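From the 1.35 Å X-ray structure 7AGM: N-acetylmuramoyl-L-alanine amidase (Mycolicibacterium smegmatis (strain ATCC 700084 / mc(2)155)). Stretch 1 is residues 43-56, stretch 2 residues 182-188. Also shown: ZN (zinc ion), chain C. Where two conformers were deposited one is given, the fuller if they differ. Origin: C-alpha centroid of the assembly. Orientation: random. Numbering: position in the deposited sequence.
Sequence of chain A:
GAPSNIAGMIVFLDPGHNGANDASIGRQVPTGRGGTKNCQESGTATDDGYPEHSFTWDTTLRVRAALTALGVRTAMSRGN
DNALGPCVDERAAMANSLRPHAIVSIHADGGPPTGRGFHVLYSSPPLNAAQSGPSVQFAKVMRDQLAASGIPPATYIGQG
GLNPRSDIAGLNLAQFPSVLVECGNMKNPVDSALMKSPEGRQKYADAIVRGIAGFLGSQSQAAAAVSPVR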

ATOM      1  N   GLY A  43       9.857  -8.625   4.443  1.00 24.38           N
ATOM      2  CA  GLY A  43       9.498  -8.331   3.074  1.00 23.37           C
ATOM      3  C   GLY A  43      10.237  -9.229   2.098  1.00 23.05           C
ATOM      4  O   GLY A  43      11.217  -9.894   2.433  1.00 25.25           O
ATOM      5  N   THR A  44       9.744  -9.251   0.863  1.00 19.88           N
ATOM      6  CA  THR A  44      10.343 -10.092  -0.159  1.00 19.41           C
ATOM      7  C   THR A  44      11.468  -9.330  -0.856  1.00 17.39           C
ATOM      8  O   THR A  44      11.894  -8.261  -0.413  1.00 17.58           O
ATOM      9  CB  THR A  44       9.267 -10.659  -1.088  1.00 21.19           C
ATOM     10  OG1 THR A  44       9.844 -11.670  -1.930  1.00 23.03           O
ATOM     11  CG2 THR A  44       8.648  -9.559  -1.949  1.00 21.86           C
ATOM     12  N   ALA A  45      11.979  -9.898  -1.944  1.00 16.48           N
ATOM     13  CA  ALA A  45      13.059  -9.292  -2.706  1.00 16.97           C
ATOM     14  C   ALA A  45      13.058  -9.904  -4.094  1.00 16.94           C
ATOM     15  O   ALA A  45      12.480 -10.973  -4.323  1.00 17.49           O
ATOM     16  CB  ALA A  45      14.432  -9.525  -2.053  1.00 17.48           C
ATOM     17  N   THR A  46      13.711  -9.210  -5.020  1.00 16.20           N
ATOM     18  CA  THR A  46      13.937  -9.802  -6.330  1.00 16.35           C
ATOM     19  C   THR A  46      14.878 -10.997  -6.185  1.00 17.95           C
ATOM     20  O   THR A  46      15.512 -11.197  -5.144  1.00 18.40           O
ATOM     21  CB  THR A  46      14.511  -8.774  -7.313  1.00 16.03           C
ATOM     22  OG1 THR A  46      15.839  -8.396  -6.917  1.00 17.40           O
ATOM     23  CG2 THR A  46      13.624  -7.518  -7.362  1.00 16.38           C
ATOM     24  N   ASP A  47      14.955 -11.811  -7.240  0.61 18.95           N
ATOM     25  CA  ASP A  47      15.838 -12.972  -7.206  0.61 21.76           C
ATOM     26  C   ASP A  47      17.258 -12.566  -6.842  0.61 26.09           C
ATOM     27  O   ASP A  47      17.946 -13.268  -6.093  0.61 27.59           O
ATOM     28  CB  ASP A  47      15.837 -13.676  -8.563  0.61 26.70           C
ATOM     29  CG  ASP A  47      14.571 -14.458  -8.814  0.61 58.72           C
ATOM     30  OD1 ASP A  47      13.914 -14.859  -7.831  0.61 38.14           O
ATOM     31  OD2 ASP A  47      14.239 -14.680  -9.997  0.61 51.48           O
ATOM     32  N   ASP A  48      17.708 -11.425  -7.348  1.00 23.45           N
ATOM     33  CA  ASP A  48      19.068 -10.973  -7.115  1.00 22.67           C
ATOM     34  C   ASP A  48      19.184  -9.958  -5.982  1.00 20.30           C
ATOM     35  O   ASP A  48      20.229  -9.311  -5.851  1.00 19.66           O
ATOM     36  CB  ASP A  48      19.695 -10.476  -8.415  1.00 26.58           C
ATOM     37  CG  ASP A  48      18.844  -9.454  -9.119  1.00 33.21           C
ATOM     38  OD1 ASP A  48      19.180  -9.097 -10.266  1.00 28.49           O
ATOM     39  OD2 ASP A  48      17.844  -8.993  -8.530  1.00 25.99           O
ATOM     40  N   GLY A  49      18.149  -9.818  -5.157  1.00 18.74           N
ATOM     41  CA  GLY A  49      18.302  -9.229  -3.843  1.00 18.41           C
ATOM     42  C   GLY A  49      17.919  -7.776  -3.678  1.00 18.99           C
ATOM     43  O   GLY A  49      18.285  -7.177  -2.659  1.00 21.41           O
ATOM     44  N   TYR A  50      17.224  -7.179  -4.632  1.00 17.23           N
ATOM     45  CA  TYR A  50      16.693  -5.839  -4.411  1.00 16.08           C
ATOM     46  C   TYR A  50      15.482  -5.966  -3.493  1.00 16.27           C
ATOM     47  O   TYR A  50      14.532  -6.675  -3.838  1.00 17.04           O
ATOM     48  CB  TYR A  50      16.312  -5.176  -5.736  1.00 16.43           C
ATOM     49  CG  TYR A  50      15.688  -3.809  -5.571  1.00 16.71           C
ATOM     50  CD1 TYR A  50      16.421  -2.728  -5.073  1.00 17.52           C
ATOM     51  CD2 TYR A  50      14.361  -3.594  -5.911  1.00 17.41           C
ATOM     52  CE1 TYR A  50      15.830  -1.471  -4.910  1.00 18.01           C
ATOM     53  CE2 TYR A  50      13.769  -2.354  -5.755  1.00 18.55           C
ATOM     54  CZ  TYR A  50      14.503  -1.296  -5.261  1.00 18.44           C
ATOM     55  OH  TYR A  50      13.885  -0.072  -5.120  1.00 20.37           O
ATOM     56  N   PRO A  51      15.491  -5.356  -2.307  1.00 16.26           N
ATOM     57  CA  PRO A  51      14.456  -5.663  -1.310  1.00 16.60           C
ATOM     58  C   PRO A  51      13.180  -4.851  -1.456  1.00 15.52           C
ATOM     59  O   PRO A  51      13.179  -3.676  -1.836  1.00 16.54           O
ATOM     60  CB  PRO A  51      15.145  -5.312   0.015  1.00 17.60           C
ATOM     61  CG  PRO A  51      16.106  -4.223  -0.338  1.00 18.15           C
ATOM     62  CD  PRO A  51      16.542  -4.467  -1.771  1.00 17.35           C
ATOM     63  N   GLU A  52      12.071  -5.526  -1.127  1.00 14.93           N
ATOM     64  CA  GLU A  52      10.766  -4.875  -1.101  1.00 15.20           C
ATOM     65  C   GLU A  52      10.796  -3.573  -0.309  1.00 13.84           C
ATOM     66  O   GLU A  52      10.217  -2.566  -0.737  1.00 14.23           O
ATOM     67  CB  GLU A  52       9.717  -5.817  -0.512  1.00 15.07           C
ATOM     68  CG  GLU A  52       8.334  -5.179  -0.466  1.00 16.09           C
ATOM     69  CD  GLU A  52       7.287  -6.074   0.154  1.00 16.54           C
ATOM     70  OE1 GLU A  52       7.616  -7.233   0.490  1.00 16.78           O
ATOM     71  OE2 GLU A  52       6.132  -5.619   0.320  1.00 17.26           O
ATOM     72  N   HIS A  53      11.481  -3.561   0.838  1.00 15.02           N
ATOM     73  CA  HIS A  53      11.423  -2.377   1.690  1.00 15.48           C
ATOM     74  C   HIS A  53      12.009  -1.146   1.004  1.00 14.65           C
ATOM     75  O   HIS A  53      11.552  -0.028   1.260  1.00 15.06           O
ATOM     76  CB  HIS A  53      12.073  -2.642   3.052  1.00 16.41           C
ATOM     77  CG  HIS A  53      13.570  -2.731   3.021  1.00 17.72           C
ATOM     78  ND1 HIS A  53      14.386  -1.620   2.970  1.00 18.54           N
ATOM     79  CD2 HIS A  53      14.399  -3.800   3.085  1.00 18.92           C
ATOM     80  CE1 HIS A  53      15.652  -2.000   2.985  1.00 20.06           C
ATOM     81  NE2 HIS A  53      15.687  -3.320   3.059  1.00 20.61           N
ATOM     82  N   SER A  54      13.004  -1.325   0.126  1.00 15.74           N
ATOM     83  CA  SER A  54      13.550  -0.179  -0.596  1.00 16.73           C
ATOM     84  C   SER A  54      12.634   0.249  -1.737  1.00 15.87           C
ATOM     85  O   SER A  54      12.462   1.454  -1.983  1.00 16.20           O
ATOM     86  CB  SER A  54      14.953  -0.491  -1.113  1.00 18.21           C
ATOM     87  OG  SER A  54      15.831  -0.744  -0.026  1.00 19.61           O
ATOM     88  N   PHE A  55      12.016  -0.717  -2.424  1.00 15.91           N
ATOM     89  CA  PHE A  55      11.038  -0.377  -3.450  1.00 15.28           C
ATOM     90  C   PHE A  55       9.884   0.424  -2.862  1.00 14.70           C
ATOM     91  O   PHE A  55       9.473   1.448  -3.425  1.00 15.47           O
ATOM     92  CB  PHE A  55      10.487  -1.634  -4.121  1.00 15.54           C
ATOM     93  CG  PHE A  55       9.250  -1.363  -4.930  1.00 15.25           C
ATOM     94  CD1 PHE A  55       9.332  -0.723  -6.156  1.00 15.59           C
ATOM     95  CD2 PHE A  55       7.995  -1.703  -4.443  1.00 15.47           C
ATOM     96  CE1 PHE A  55       8.194  -0.438  -6.899  1.00 15.87           C
ATOM     97  CE2 PHE A  55       6.851  -1.428  -5.178  1.00 15.24           C
ATOM     98  CZ  PHE A  55       6.941  -0.800  -6.407  1.00 15.40           C
ATOM     99  N   THR A  56       9.318  -0.047  -1.743  1.00 14.58           N
ATOM    100  CA  THR A  56       8.158   0.649  -1.194  1.00 14.31           C
ATOM    101  C   THR A  56       8.546   2.028  -0.685  1.00 13.91           C
ATOM    102  O   THR A  56       7.784   2.991  -0.837  1.00 13.86           O
ATOM    103  CB  THR A  56       7.512  -0.168  -0.073  1.00 14.42           C
ATOM    104  OG1 THR A  56       8.402  -0.242   1.050  1.00 15.41           O
ATOM    105  CG2 THR A  56       7.136  -1.584  -0.550  1.00 14.07           C
ATOM    106  N   GLU A 182      -0.398  -3.922  -3.810  1.00 12.73           N
ATOM    107  CA  GLU A 182       0.724  -4.776  -4.194  1.00 13.52           C
ATOM    108  C   GLU A 182       1.050  -4.431  -5.646  1.00 13.75           C
ATOM    109  O   GLU A 182       0.283  -4.762  -6.558  1.00 14.82           O
ATOM    110  CB  GLU A 182       0.372  -6.259  -4.031  1.00 15.58           C
ATOM    111  CG  GLU A 182       0.257  -6.743  -2.594  1.00 17.55           C
ATOM    112  CD  GLU A 182       1.592  -6.984  -1.927  1.00 20.78           C
ATOM    113  OE1 GLU A 182       2.627  -6.738  -2.577  1.00 21.34           O
ATOM    114  OE2 GLU A 182       1.609  -7.424  -0.752  1.00 23.09           O
ATOM    115  N   CYS A 183       2.174  -3.733  -5.860  1.00 13.48           N
ATOM    116  CA  CYS A 183       2.453  -3.144  -7.169  1.00 13.77           C
ATOM    117  C   CYS A 183       2.776  -4.193  -8.221  1.00 14.43           C
ATOM    118  O   CYS A 183       2.475  -3.992  -9.405  1.00 15.34           O
ATOM    119  CB  CYS A 183       3.613  -2.154  -7.062  1.00 14.06           C
ATOM    120  SG  CYS A 183       3.208  -0.697  -6.070  1.00 15.65           S
ATOM    121  N   GLY A 184       3.389  -5.300  -7.817  1.00 15.05           N
ATOM    122  CA  GLY A 184       3.836  -6.304  -8.766  1.00 15.75           C
ATOM    123  C   GLY A 184       4.507  -7.438  -8.029  1.00 15.84           C
ATOM    124  O   GLY A 184       4.567  -7.460  -6.796  1.00 16.36           O
ATOM    125  N   ASN A 185       5.034  -8.377  -8.813  1.00 14.72           N
ATOM    126  CA  ASN A 185       5.688  -9.574  -8.294  1.00 14.84           C
ATOM    127  C   ASN A 185       7.200  -9.386  -8.424  1.00 14.97           C
ATOM    128  O   ASN A 185       7.732  -9.348  -9.538  1.00 15.62           O
ATOM    129  CB  ASN A 185       5.223 -10.783  -9.102  1.00 15.56           C
ATOM    130  CG  ASN A 185       5.878 -12.079  -8.662  1.00 17.16           C
ATOM    131  OD1 ASN A 185       6.583 -12.125  -7.653  1.00 17.80           O
ATOM    132  ND2 ASN A 185       5.623 -13.154  -9.413  1.00 18.26           N
ATOM    133  N   MET A 186       7.890  -9.291  -7.286  1.00 15.23           N
ATOM    134  CA  MET A 186       9.341  -9.110  -7.317  1.00 15.33           C
ATOM    135  C   MET A 186      10.060 -10.301  -7.937  1.00 16.13           C
ATOM    136  O   MET A 186      11.219 -10.163  -8.349  1.00 16.16           O
ATOM    137  CB  MET A 186       9.889  -8.871  -5.908  1.00 15.96           C
ATOM    138  CG  MET A 186       9.249  -7.681  -5.202  1.00 16.02           C
ATOM    139  SD  MET A 186      10.308  -6.951  -3.925  1.00 16.82           S
ATOM    140  CE  MET A 186      11.284  -5.756  -4.861  1.00 17.24           C
ATOM    141  N   LYS A 187       9.409 -11.459  -7.996  1.00 16.58           N
ATOM    142  CA  LYS A 187       9.992 -12.658  -8.580  1.00 17.50           C
ATOM    143  C   LYS A 187       9.785 -12.754 -10.085  1.00 18.37           C
ATOM    144  O   LYS A 187      10.310 -13.684 -10.707  1.00 19.95           O
ATOM    145  CB  LYS A 187       9.416 -13.906  -7.905  1.00 18.57           C
ATOM    146  CG  LYS A 187       9.526 -13.891  -6.392  1.00 19.28           C
ATOM    147  CD  LYS A 187      10.975 -13.815  -5.949  1.00 21.12           C
ATOM    148  CE  LYS A 187      11.082 -13.874  -4.434  1.00 24.16           C
ATOM    149  NZ  LYS A 187      12.484 -13.641  -3.981  1.00 30.41           N
ATOM    150  N   ASN A 188       9.042 -11.829 -10.683  1.00 18.31           N
ATOM    151  CA  ASN A 188       8.777 -11.801 -12.118  1.00 17.33           C
ATOM    152  C   ASN A 188       9.808 -10.914 -12.823  1.00 17.63           C
ATOM    153  O   ASN A 188      10.151  -9.845 -12.312  1.00 17.62           O
ATOM    154  CB  ASN A 188       7.375 -11.256 -12.384  1.00 16.97           C
ATOM    155  CG  ASN A 188       7.117 -11.008 -13.853  1.00 16.59           C
ATOM    156  OD1 ASN A 188       7.229  -9.881 -14.330  1.00 16.37           O
ATOM    157  ND2 ASN A 188       6.771 -12.063 -14.582  1.00 17.36           N
TER
HETATM  158 ZN    ZN C 301       4.881  -6.458   1.713  0.86 17.59          ZN
HETATM  159  O   HOH W   1      13.301 -11.333  -9.529  1.00 20.21           O
HETATM  160  O   HOH W   2      13.994 -15.522  -5.309  1.00 30.60           O
HETATM  161  O   HOH W   3      12.289 -14.727 -12.199  1.00 45.72           O
HETATM  162  O   HOH W   4       5.496  -8.508   1.852  1.00 45.81           O
HETATM  163  O   HOH W   5       4.039  -7.601   0.199  1.00 21.69           O
HETATM  164  O   HOH W   6       3.555  -7.678   3.024  1.00 25.69           O

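The two stretches meet at a zinc ion without sharing it directly. Glu52 OE2 binds ZN at 2.0 Å, whereas Glu182 reaches the metal through a water: water 5 lies 2.1 Å from ZN and donates a hydrogen bond to Glu182 OE2 at 2.6 Å. The protein is named an amidase, and a metal-bound water held by a carboxylate is an arrangement common in metal-dependent hydrolases. Glutamate also fits the first position because its extended chain (chi1 and chi2 both t) carries one oxygen to the metal and leaves Glu52 OE1 to accept hydrogen bonds from Thr44 N (3.0 Å) and from zinc-bound water 4 (2.8 Å). The carboxylate thus ties the loop to the metal site.

Away from the metal, Met186 is the centre of the packing, with 155 Å² covered by stretch 1. Its long, unbranched side chain points toward that stretch and threads among several residues. Met186 SD lies 3.5 Å from Glu52 CA and 3.7 Å from Thr44 CG2, while Met186 CE reaches Tyr50 O at 3.5 Å and approaches the Tyr50 ring obliquely, 3.9 Å from Tyr50 CD2. Phe55 extends the apolar contact from the helix toward the strand: its CZ is 3.7 Å from Cys183 CB, which sits at the ring edge near its plane. Cys183 SG is also at the edge, 4.9 Å from the Phe55 ring centroid, so this small residue packs beside the ring and not over its face.

The backbone of Met186 contributes as well. Met186 O accepts a CA-H...O contact from Thr46 CA at 3.4 Å and a hydrogen bond from water 1 at 2.7 Å; that water in turn accepts one from Asp47 N at 2.9 Å, bridging a gap between the two backbones.

Toward the more exposed side, Lys187 supplies the one direct hydrogen bond across the contact, from NZ to Ala45 O at 2.7 Å. A long side chain is well suited here, since the CA-to-CB bond points sideways yet the end reaches the loop of stretch 1, with Lys187 CE 3.6 Å from Thr44 OG1. Asp47 OD1 and Lys187 NZ are 4.3 Å apart, too far for a salt bridge, but water 2 links them, donating to Asp47 OD1 at 2.6 Å and accepting from Lys187 NZ at 2.8 Å.

Thr46 steadies the loop that receives these contacts: its OG1 donates to Asp48 OD2 (2.6 Å) and accepts from Tyr50 N (2.9 Å), so that one hydroxyl, at the first residue of the type I turn from Thr46 to Gly49, holds a side chain within the turn and the backbone N of the residue just after it.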